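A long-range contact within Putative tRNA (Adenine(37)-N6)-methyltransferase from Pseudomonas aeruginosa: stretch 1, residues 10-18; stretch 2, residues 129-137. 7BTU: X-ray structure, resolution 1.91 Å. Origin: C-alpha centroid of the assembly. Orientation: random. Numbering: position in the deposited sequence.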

# COMPACT_ATOMS: atom_id res chain seq x y z
N SER B 10 -10.98 4.85 -16.16
CA SER B 10 -9.78 4.67 -16.99
C SER B 10 -8.56 5.22 -16.26
O SER B 10 -8.61 6.32 -15.70
CB SER B 10 -9.96 5.36 -18.35
OG SER B 10 -8.86 5.03 -19.19
N VAL B 11 -7.47 4.44 -16.24
CA VAL B 11 -6.21 4.94 -15.69
C VAL B 11 -5.15 4.87 -16.79
O VAL B 11 -5.24 4.09 -17.74
CB VAL B 11 -5.76 4.15 -14.43
CG1 VAL B 11 -6.85 4.27 -13.34
CG2 VAL B 11 -5.47 2.69 -14.77
N SER B 12 -4.11 5.69 -16.62
CA SER B 12 -2.98 5.72 -17.55
C SER B 12 -1.68 5.87 -16.78
O SER B 12 -1.65 6.56 -15.76
CB SER B 12 -3.09 6.91 -18.53
OG SER B 12 -3.95 6.62 -19.58
N PRO B 13 -0.59 5.26 -17.24
CA PRO B 13 0.65 5.34 -16.46
C PRO B 13 1.11 6.79 -16.36
O PRO B 13 1.02 7.53 -17.33
CB PRO B 13 1.67 4.51 -17.26
CG PRO B 13 0.86 3.76 -18.34
CD PRO B 13 -0.48 4.46 -18.48
N ILE B 14 1.62 7.16 -15.18
CA ILE B 14 2.39 8.40 -15.04
C ILE B 14 3.85 8.20 -15.41
O ILE B 14 4.58 9.18 -15.55
CB ILE B 14 2.23 8.91 -13.61
CG1 ILE B 14 2.66 7.84 -12.63
CG2 ILE B 14 0.74 9.27 -13.35
CD1 ILE B 14 3.04 8.34 -11.24
N GLY B 15 4.29 6.95 -15.56
CA GLY B 15 5.69 6.71 -15.90
C GLY B 15 5.93 5.21 -15.98
O GLY B 15 5.01 4.40 -15.83
N TYR B 16 7.18 4.86 -16.32
CA TYR B 16 7.55 3.47 -16.54
C TYR B 16 8.83 3.18 -15.76
O TYR B 16 9.71 4.05 -15.66
CB TYR B 16 7.78 3.16 -18.03
CG TYR B 16 6.48 3.10 -18.80
CD1 TYR B 16 5.77 1.91 -18.93
CD2 TYR B 16 5.98 4.25 -19.43
CE1 TYR B 16 4.56 1.86 -19.69
CE2 TYR B 16 4.79 4.21 -20.15
CZ TYR B 16 4.08 3.03 -20.28
OH TYR B 16 2.89 3.04 -21.02
N ILE B 17 8.92 1.95 -15.24
CA ILE B 17 10.09 1.48 -14.50
C ILE B 17 11.19 1.04 -15.46
O ILE B 17 10.94 0.36 -16.46
CB ILE B 17 9.70 0.32 -13.56
CG1 ILE B 17 8.79 0.85 -12.42
CG2 ILE B 17 10.97 -0.35 -12.99
CD1 ILE B 17 9.53 1.82 -11.42
N ARG B 18 12.42 1.44 -15.18
CA ARG B 18 13.58 0.80 -15.76
C ARG B 18 14.22 0.06 -14.59
O ARG B 18 14.50 0.69 -13.56
CB ARG B 18 14.53 1.81 -16.39
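Stretch 2 129-137: DGTPVLDIK

Stretch 2 pairs with stretch 1 along its backbone, although the closest touching residues in sequence are 111 positions apart. D129 to T131 are loop, and P132 to K137 form a strand that continues later in the chain. This strand runs roughly antiparallel to strand 15-18. Their axes make an angle of 129° and approach to 4.7 Å. Together the two stretches bury 644 Å².

Four backbone hydrogen bonds hold the pairing. G130 N donates to I17 O at 2.7 Å, and I17 N donates to T131 O at 2.8 Å. V133 N donates to G15 O at 2.9 Å, nearly straight at 175°. I14 N donates to V133 O at 2.8 Å, but this bond is more bent, at 136°. I14 lies just before strand 15-18. G15 and V133 are thus an antiparallel hydrogen-bonded pair, and Y16 and P132 are a non-hydrogen-bonded pair with CA atoms 4.5 Å apart. A proline has no N-H to give, so the non-hydrogen-bonded position costs P132 no bond to its partner. Two CA-H...O contacts add to the ladder: Y16 CA to T131 O at 3.4 Å and P13 CA to V133 O at 3.2 Å.

Y16 and P132 point to the same face of the sheet. The tyrosine, with chi1 m and chi2 -89°, brings its ring nearer stretch 2. Its CE1 lies 3.7 Å from P132 CB, and G130 O meets the ring edge, 3.5 Å from Y16 CD1. The P132 ring, C-gamma exo, also touches P13, with P132 CB 3.8 Å from P13 CG.

V133 projects to the other face. G15 lies opposite it without a side chain. V133, with chi1 t, meets I17 and I14. Its CG2 is 3.6 Å from I17 CG1, and its CG1 is 4.2 Å from I14 CD1. I17 points toward stretch 2 and is m at both chi1 and chi2. I14 starts out sideways, but chi1 p and chi2 t carry its CD1 to stretch 2, where it lies 3.9 Å from I136 CD1. I136, with chi1 m and chi2 t, likewise starts sideways and ends nearer stretch 1.

L134 starts away from stretch 1, yet its m, t conformation brings its end back. L134 CD2 packs 4.0 Å from V11 CG2. V11, with chi1 m, points toward stretch 2. D135 points away; its carboxylate is hydrogen-bonded elsewhere in the structure.

At the start of stretch 2, D129 is t at chi1. Its CB bond runs sideways, but the carboxylate comes nearer, with OD1 3.2 Å from R18 CA. R18 is not modelled beyond CB, so the position of its guanidinium is unknown. G130 has phi 88° and psi 0°. At these angles a CB would be jammed against the carbonyl of the preceding residue, which by itself calls for glycine.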

# COMPACT_ATOMS: atom_id res chain seq x y z
N ASP B 129 11.43 -4.61 -15.22
CA ASP B 129 11.77 -3.60 -16.22
C ASP B 129 10.55 -3.39 -17.12
O ASP B 129 9.91 -4.36 -17.56
CB ASP B 129 12.95 -4.07 -17.08
CG ASP B 129 13.47 -2.97 -17.96
OD1 ASP B 129 13.91 -1.91 -17.46
OD2 ASP B 129 13.36 -3.11 -19.16
N GLY B 130 10.23 -2.12 -17.39
CA GLY B 130 9.07 -1.81 -18.23
C GLY B 130 7.74 -1.68 -17.50
O GLY B 130 6.71 -1.41 -18.16
N THR B 131 7.72 -1.86 -16.18
CA THR B 131 6.46 -1.85 -15.45
C THR B 131 5.80 -0.48 -15.56
O THR B 131 6.45 0.53 -15.23
CB THR B 131 6.69 -2.20 -14.00
OG1 THR B 131 7.10 -3.60 -13.88
CG2 THR B 131 5.33 -1.97 -13.25
N PRO B 132 4.52 -0.39 -15.96
CA PRO B 132 3.83 0.93 -15.95
C PRO B 132 3.42 1.29 -14.53
O PRO B 132 2.81 0.48 -13.83
CB PRO B 132 2.58 0.72 -16.84
CG PRO B 132 2.72 -0.68 -17.47
CD PRO B 132 3.64 -1.45 -16.50
N VAL B 133 3.68 2.53 -14.13
CA VAL B 133 3.36 2.98 -12.77
C VAL B 133 2.17 3.95 -12.85
O VAL B 133 2.14 4.82 -13.72
CB VAL B 133 4.59 3.64 -12.12
CG1 VAL B 133 4.25 4.35 -10.78
CG2 VAL B 133 5.67 2.54 -11.84
N LEU B 134 1.23 3.81 -11.91
CA LEU B 134 0.05 4.68 -11.83
C LEU B 134 0.13 5.77 -10.79
O LEU B 134 -0.61 6.78 -10.91
CB LEU B 134 -1.23 3.87 -11.49
CG LEU B 134 -1.44 2.65 -12.37
CD1 LEU B 134 -2.64 1.82 -11.86
CD2 LEU B 134 -1.65 3.16 -13.84
N ASP B 135 0.93 5.60 -9.74
CA ASP B 135 0.89 6.58 -8.65
C ASP B 135 2.18 6.46 -7.86
O ASP B 135 2.82 5.41 -7.86
CB ASP B 135 -0.33 6.35 -7.74
CG ASP B 135 -0.53 7.48 -6.70
OD1 ASP B 135 -0.63 8.63 -7.14
OD2 ASP B 135 -0.49 7.21 -5.47
N ILE B 136 2.55 7.55 -7.19
CA ILE B 136 3.63 7.65 -6.21
C ILE B 136 3.03 8.31 -4.98
O ILE B 136 2.37 9.36 -5.11
CB ILE B 136 4.78 8.54 -6.71
CG1 ILE B 136 5.31 8.05 -8.07
CG2 ILE B 136 5.88 8.67 -5.61
CD1 ILE B 136 6.01 9.15 -8.87
N LYS B 137 3.30 7.77 -3.80
CA LYS B 137 2.90 8.42 -2.53
C LYS B 137 3.98 8.14 -1.50
O LYS B 137 4.61 7.07 -1.54
CB LYS B 137 1.56 7.88 -1.99